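Local coordinates for protein alanine racemase (PDB 3E6E) that is a two-subunit enzyme of the alanine racemase family, with a TIM-barrel and a beta domain, that holds DCS in a pocket formed by both subunits, at residues E110-A115 / K149-F154; H293-T298 / G310-D315. The protein carries 1 engineered substitution. All coordinates share one frame; numbering follows the deposited sequence.

Contact 1. Residues E110-A115 / K149-F154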
loop_
_atom_site.group_PDB
_atom_site.type_symbol
_atom_site.label_atom_id
_atom_site.label_comp_id
_atom_site.label_asym_id
_atom_site.label_seq_id
_atom_site.Cartn_x
_atom_site.Cartn_y
_atom_site.Cartn_z
ATOM N N GLU A 110 -18.666 -28.500 8.486
ATOM C CA GLU A 110 -19.566 -27.603 9.190
ATOM C C GLU A 110 -20.204 -26.577 8.246
ATOM O O GLU A 110 -21.435 -26.470 8.179
ATOM C CB GLU A 110 -18.819 -26.900 10.338
ATOM C CG GLU A 110 -17.293 -26.794 10.180
ATOM C CD GLU A 110 -16.527 -28.048 10.628
ATOM O OE1 GLU A 110 -16.354 -28.987 9.818
ATOM O OE2 GLU A 110 -16.093 -28.093 11.801
ATOM N N TRP A 111 -19.365 -25.847 7.507
ATOM C CA TRP A 111 -19.822 -24.823 6.560
ATOM C C TRP A 111 -20.867 -25.365 5.584
ATOM O O TRP A 111 -21.979 -24.840 5.486
ATOM C CB TRP A 111 -18.634 -24.271 5.751
ATOM C CG TRP A 111 -18.916 -22.987 4.978
ATOM C CD1 TRP A 111 -18.779 -21.706 5.439
ATOM C CD2 TRP A 111 -19.372 -22.871 3.617
ATOM N NE1 TRP A 111 -19.117 -20.805 4.455
ATOM C CE2 TRP A 111 -19.484 -21.492 3.328
ATOM C CE3 TRP A 111 -19.693 -23.797 2.618
ATOM C CZ2 TRP A 111 -19.905 -21.014 2.079
ATOM C CZ3 TRP A 111 -20.112 -23.319 1.372
ATOM C CH2 TRP A 111 -20.213 -21.937 1.117
ATOM N N LEU A 112 -20.487 -26.409 4.854
ATOM C CA LEU A 112 -21.357 -27.045 3.869
ATOM C C LEU A 112 -22.777 -27.330 4.369
ATOM O O LEU A 112 -23.756 -26.907 3.755
ATOM C CB LEU A 112 -20.719 -28.352 3.386
ATOM C CG LEU A 112 -19.692 -28.273 2.262
ATOM C CD1 LEU A 112 -18.976 -29.606 2.120
ATOM C CD2 LEU A 112 -20.397 -27.899 0.974
ATOM N N GLU A 113 -22.883 -28.052 5.480
ATOM C CA GLU A 113 -24.190 -28.387 6.029
ATOM C C GLU A 113 -24.919 -27.139 6.501
ATOM O O GLU A 113 -26.141 -27.144 6.681
ATOM C CB GLU A 113 -24.050 -29.398 7.171
ATOM C CG GLU A 113 -23.317 -28.914 8.395
ATOM C CD GLU A 113 -22.782 -30.075 9.209
ATOM O OE1 GLU A 113 -22.350 -29.860 10.366
ATOM O OE2 GLU A 113 -22.784 -31.211 8.678
ATOM N N ALA A 114 -24.164 -26.060 6.683
ATOM C CA ALA A 114 -24.743 -24.797 7.115
ATOM C C ALA A 114 -25.271 -24.032 5.903
ATOM O O ALA A 114 -26.367 -23.478 5.946
ATOM C CB ALA A 114 -23.705 -23.970 7.850
ATOM N N ALA A 115 -24.494 -24.003 4.824
ATOM C CA ALA A 115 -24.908 -23.302 3.613
ATOM C C ALA A 115 -26.172 -23.959 3.059
ATOM O O ALA A 115 -27.043 -23.301 2.491
ATOM C CB ALA A 115 -23.786 -23.343 2.576
ATOM N N LYS A 149 -13.745 -37.310 1.439
ATOM C CA LYS A 149 -14.692 -38.324 0.972
ATOM C C LYS A 149 -16.050 -37.994 1.560
ATOM O O LYS A 149 -17.066 -38.061 0.875
ATOM C CB LYS A 149 -14.271 -39.715 1.446
ATOM C CG LYS A 149 -15.349 -40.785 1.300
ATOM C CD LYS A 149 -15.541 -41.223 -0.141
ATOM C CE LYS A 149 -15.279 -42.720 -0.288
ATOM N NZ LYS A 149 -16.095 -43.519 0.672
ATOM N N GLN A 150 -16.048 -37.641 2.840
ATOM C CA GLN A 150 -17.262 -37.273 3.560
ATOM C C GLN A 150 -17.843 -35.987 2.973
ATOM O O GLN A 150 -19.052 -35.875 2.761
ATOM C CB GLN A 150 -16.949 -37.093 5.062
ATOM C CG GLN A 150 -17.922 -36.189 5.810
ATOM C CD GLN A 150 -17.608 -36.050 7.295
ATOM O OE1 GLN A 150 -16.495 -35.668 7.684
ATOM N NE2 GLN A 150 -18.598 -36.352 8.138
ATOM N N ALA A 151 -16.971 -35.023 2.706
ATOM C CA ALA A 151 -17.391 -33.747 2.149
ATOM C C ALA A 151 -17.984 -33.968 0.764
ATOM O O ALA A 151 -19.061 -33.469 0.434
ATOM C CB ALA A 151 -16.199 -32.809 2.064
ATOM N N VAL A 152 -17.264 -34.726 -0.048
ATOM C CA VAL A 152 -17.710 -35.015 -1.392
ATOM C C VAL A 152 -19.069 -35.733 -1.423
ATOM O O VAL A 152 -20.039 -35.228 -1.996
ATOM C CB VAL A 152 -16.650 -35.857 -2.127
ATOM C CG1 VAL A 152 -17.160 -36.258 -3.503
ATOM C CG2 VAL A 152 -15.364 -35.058 -2.260
ATOM N N ARG A 153 -19.142 -36.901 -0.792
ATOM C CA ARG A 153 -20.375 -37.683 -0.777
ATOM C C ARG A 153 -21.545 -36.847 -0.286
ATOM O O ARG A 153 -22.697 -37.102 -0.630
ATOM C CB ARG A 153 -20.207 -38.918 0.111
ATOM C CG ARG A 153 -21.134 -40.066 -0.247
ATOM C CD ARG A 153 -20.702 -41.341 0.457
ATOM N NE ARG A 153 -20.850 -41.231 1.904
ATOM C CZ ARG A 153 -22.016 -41.083 2.530
ATOM N NH1 ARG A 153 -23.152 -41.026 1.842
ATOM N NH2 ARG A 153 -22.048 -41.003 3.854
ATOM N N PHE A 154 -21.244 -35.835 0.512
ATOM C CA PHE A 154 -22.289 -34.980 1.036
ATOM C C PHE A 154 -22.742 -34.026 -0.046
ATOM O O PHE A 154 -23.924 -33.920 -0.335
ATOM C CB PHE A 154 -21.772 -34.209 2.252
ATOM C CG PHE A 154 -22.807 -33.344 2.901
ATOM C CD1 PHE A 154 -23.133 -32.104 2.365
ATOM C CD2 PHE A 154 -23.469 -33.772 4.046
ATOM C CE1 PHE A 154 -24.107 -31.298 2.966
ATOM C CE2 PHE A 154 -24.446 -32.978 4.655
ATOM C CZ PHE A 154 -24.766 -31.742 4.118
#
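Phe154 reaches over from helix 145-158 and lays the tip of its ring against the backbone of helix 109-117 at Glu113. With CG anti to the backbone N (chi1 -177°), the ring swings out across the gap between the helices, so that CZ of Phe154 comes within 3.9 Å of both CA and CB of Glu113. Next to it, CE1 of Phe154 passes 4.4 Å from the carbonyl carbon of Leu112, an oblique approach. This is the solvent side of the contact, made of a partly exposed ring and an exposed glutamate. The CG of Glu113 sits between its backbone N and carbonyl carbon, the rest of the chain runs out extended, and the carboxylate is carried outward, away from the ring. His158, one turn on, meets the ring of Phe154 with the planes at about 50°.

Toward the barrel, the contact is buried. Leu112 points at the opposite helix and sets CD1 4.2 Å from CB of Ala151. Leu112 also rests on Val106 of strand 103-106 and Ala151 on Leu131 of strand 129-132, so the strands beneath back this side. The two segments meet by van der Waals contact alone, with no hydrogen bond between them, and bury 163 Å² in all.

The helix segments run almost parallel, 14° apart, with their axes 10.8 Å from each other. Each helix follows one of two neighbouring parallel strands, 103-106 and 129-132, which makes this the side-by-side packing of successive outer helices in a TIM barrel.

Contact 2. Residues H293-T298 / G310-D315. With DCS (D-[3-hydroxy-2-methyl-5-phosphonooxymethyl-pyridin-4-ylmethyl]-N,O-cycloserylamide), chain F.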
loop_
_atom_site.group_PDB
_atom_site.type_symbol
_atom_site.label_atom_id
_atom_site.label_comp_id
_atom_site.label_asym_id
_atom_site.label_seq_id
_atom_site.Cartn_x
_atom_site.Cartn_y
_atom_site.Cartn_z
ATOM N N HIS A 293 13.031 1.817 2.809
ATOM C CA HIS A 293 14.252 1.045 2.618
ATOM C C HIS A 293 14.767 1.040 1.200
ATOM O O HIS A 293 15.634 0.239 0.856
ATOM C CB HIS A 293 14.074 -0.384 3.078
ATOM C CG HIS A 293 14.182 -0.548 4.556
ATOM N ND1 HIS A 293 13.134 -0.289 5.410
ATOM C CD2 HIS A 293 15.224 -0.928 5.330
ATOM C CE1 HIS A 293 13.527 -0.507 6.652
ATOM N NE2 HIS A 293 14.789 -0.894 6.631
ATOM N N LEU A 294 14.250 1.923 0.363
ATOM C CA LEU A 294 14.738 1.942 -0.998
ATOM C C LEU A 294 15.911 2.900 -1.131
ATOM O O LEU A 294 16.436 3.093 -2.234
ATOM C CB LEU A 294 13.615 2.312 -1.979
ATOM C CG LEU A 294 12.609 1.195 -2.270
ATOM C CD1 LEU A 294 11.482 1.734 -3.096
ATOM C CD2 LEU A 294 13.276 0.075 -3.006
ATOM N N GLN A 295 16.311 3.519 -0.020
ATOM C CA GLN A 295 17.455 4.430 -0.052
ATOM C C GLN A 295 18.646 3.673 -0.604
ATOM O O GLN A 295 18.781 2.471 -0.375
ATOM C CB GLN A 295 17.851 4.903 1.338
ATOM C CG GLN A 295 16.987 5.947 1.964
ATOM C CD GLN A 295 17.579 6.433 3.271
ATOM O OE1 GLN A 295 18.615 7.103 3.296
ATOM N NE2 GLN A 295 16.928 6.084 4.371
ATOM N N GLY A 296 19.527 4.377 -1.301
ATOM C CA GLY A 296 20.701 3.726 -1.852
ATOM C C GLY A 296 20.375 3.050 -3.164
ATOM O O GLY A 296 21.270 2.755 -3.958
ATOM N N PHE A 297 19.089 2.783 -3.383
ATOM C CA PHE A 297 18.656 2.159 -4.623
ATOM C C PHE A 297 18.833 3.268 -5.663
ATOM O O PHE A 297 18.734 4.447 -5.333
ATOM C CB PHE A 297 17.179 1.739 -4.534
ATOM C CG PHE A 297 16.764 0.737 -5.583
ATOM C CD1 PHE A 297 17.148 -0.597 -5.478
ATOM C CD2 PHE A 297 15.990 1.126 -6.676
ATOM C CE1 PHE A 297 16.766 -1.534 -6.444
ATOM C CE2 PHE A 297 15.603 0.203 -7.650
ATOM C CZ PHE A 297 15.989 -1.129 -7.537
ATOM N N THR A 298 19.101 2.895 -6.912
ATOM C CA THR A 298 19.301 3.877 -7.966
ATOM C C THR A 298 18.227 3.825 -9.045
ATOM O O THR A 298 17.910 2.757 -9.559
ATOM C CB THR A 298 20.670 3.685 -8.634
ATOM O OG1 THR A 298 20.795 2.331 -9.092
ATOM C CG2 THR A 298 21.780 3.992 -7.637
ATOM N N GLY A 310 19.548 10.350 1.226
ATOM C CA GLY A 310 18.686 10.861 2.273
ATOM C C GLY A 310 17.500 9.924 2.456
ATOM O O GLY A 310 17.319 8.964 1.702
ATOM N N ARG A 311 16.684 10.189 3.465
ATOM C CA ARG A 311 15.524 9.348 3.698
ATOM C C ARG A 311 14.443 9.600 2.670
ATOM O O ARG A 311 14.287 10.717 2.166
ATOM C CB ARG A 311 14.957 9.581 5.093
ATOM C CG ARG A 311 15.781 8.934 6.193
ATOM C CD ARG A 311 15.470 7.442 6.322
ATOM N NE ARG A 311 16.063 6.874 7.530
ATOM C CZ ARG A 311 17.338 6.515 7.658
ATOM N NH1 ARG A 311 18.183 6.648 6.642
ATOM N NH2 ARG A 311 17.772 6.044 8.822
ATOM N N VAL A 312 13.717 8.536 2.351
ATOM C CA VAL A 312 12.618 8.592 1.416
ATOM C C VAL A 312 11.511 9.249 2.217
ATOM O O VAL A 312 11.255 8.843 3.356
ATOM C CB VAL A 312 12.213 7.158 1.007
ATOM C CG1 VAL A 312 10.882 7.163 0.242
ATOM C CG2 VAL A 312 13.311 6.548 0.152
ATOM N N CYS A 313 10.874 10.275 1.656
ATOM C CA CYS A 313 9.791 10.955 2.372
ATOM C C CYS A 313 8.466 10.310 2.037
ATOM O O CYS A 313 8.369 9.539 1.094
ATOM C CB CYS A 313 9.686 12.433 1.977
ATOM S SG CYS A 313 11.062 13.481 2.429
ATOM N N MET A 314 7.448 10.651 2.817
ATOM C CA MET A 314 6.095 10.151 2.607
ATOM C C MET A 314 5.732 10.409 1.150
ATOM O O MET A 314 5.365 9.489 0.426
ATOM C CB MET A 314 5.116 10.895 3.535
ATOM C CG MET A 314 3.680 10.396 3.518
ATOM S SD MET A 314 2.555 11.097 4.806
ATOM C CE MET A 314 3.094 10.195 6.215
ATOM N N ASP A 315 5.885 11.659 0.714
ATOM C CA ASP A 315 5.529 12.059 -0.650
ATOM C C ASP A 315 6.599 12.316 -1.702
ATOM O O ASP A 315 6.267 12.617 -2.847
ATOM C CB ASP A 315 4.603 13.263 -0.587
ATOM C CG ASP A 315 3.198 12.870 -0.244
ATOM O OD1 ASP A 315 2.595 12.180 -1.085
ATOM O OD2 ASP A 315 2.703 13.232 0.848
HETATM N N1 DCS F . 5.144 20.163 6.528
HETATM C C2 DCS F . 5.690 19.583 5.343
HETATM C C2A DCS F . 6.296 20.456 4.244
HETATM C C3 DCS F . 5.633 18.189 5.240
HETATM O O3 DCS F . 6.121 17.553 4.149
HETATM C C4 DCS F . 5.039 17.420 6.336
HETATM C C4A DCS F . 4.983 15.931 6.226
HETATM C C5 DCS F . 4.502 18.113 7.521
HETATM C C6 DCS F . 4.575 19.464 7.573
HETATM C C5A DCS F . 3.849 17.401 8.741
HETATM O O4P DCS F . 4.804 16.609 9.487
HETATM P P DCS F . 4.485 15.740 10.817
HETATM O O1P DCS F . 4.014 16.666 11.847
HETATM O O2P DCS F . 3.472 14.730 10.496
HETATM O O3P DCS F . 5.723 15.105 11.230
HETATM N N DCS F . 6.381 15.374 6.285
HETATM C CA DCS F . 6.563 13.999 6.210
HETATM C C DCS F . 6.872 13.269 5.026
HETATM O O DCS F . 7.030 13.799 3.785
HETATM N ND DCS F . 6.976 12.003 5.332
HETATM O OG DCS F . 6.743 11.862 6.690
HETATM C CB DCS F . 6.492 13.078 7.219
#
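Gln295 sets its CG anti to the carbonyl carbon (chi1 -76°) and then runs straight on, so the chain crosses to the backbone of Gly310 and ends beside the side chain of Arg311. Arg311 starts out the same way but bends at chi2 (-80°), which folds a chain that leaves its backbone heading away from residues 293-298 back toward the glutamine. CD of Gln295 then lies 3.4 Å from NH1 of Arg311, with amide and guanidinium planes 51° apart. Lower down, CG of Gln295 passes 3.0 Å from O of Gly310. Buried Val312 gives the apolar contact, its CG2 lying 4.1 Å from CG of Gln295. Arg292 brings a second positive charge near Arg311.

Gln295 is presented by a type II beta turn from Leu294 to Phe297. Gly296 takes the third position with a positive phi, where a side chain would jam against the preceding carbonyl. Backbone hydrogen bonds from Gly296 and Phe297 to Ile308 hold the turn to strand 304-309 of the mixed sheet in the C-terminal beta domain, and a bond from Lys350 to O of Gln295 ties it to helix 344-351.

Beyond Val312, residues 313-315 leave the glutamine and enter the DCS pocket at the subunit interface. CB of Cys313 is 3.5 Å from O of DCS, and CE of Met314 lies 4.0 Å from its OG. The buried carboxylate of Asp315 is gripped by two salt bridges, to Arg365 through OD1 and to Lys40 of the second subunit through OD2.

Followed from the N terminus, the chain starts with strand 10-12, part of the beta sheet of the other domain, and then builds the barrel. Contact 1 there closes a loop of 33 residues, which contains strand 129-132 and brings helix 145-158 back beside helix 109-117. Later the chain returns to the beta sheet, where contact 2 closes a much shorter loop of 11 residues: the hairpin of strands 298-301 and 304-309, tied across its open end. The contacts follow in series, neither nested nor crossed. The centres of contact 1 and contact 2 are about 51 Å apart, on opposite sides of the chain's centre. Only contact 2 runs on into the DCS pocket; contact 1 belongs to the barrel's outer layer.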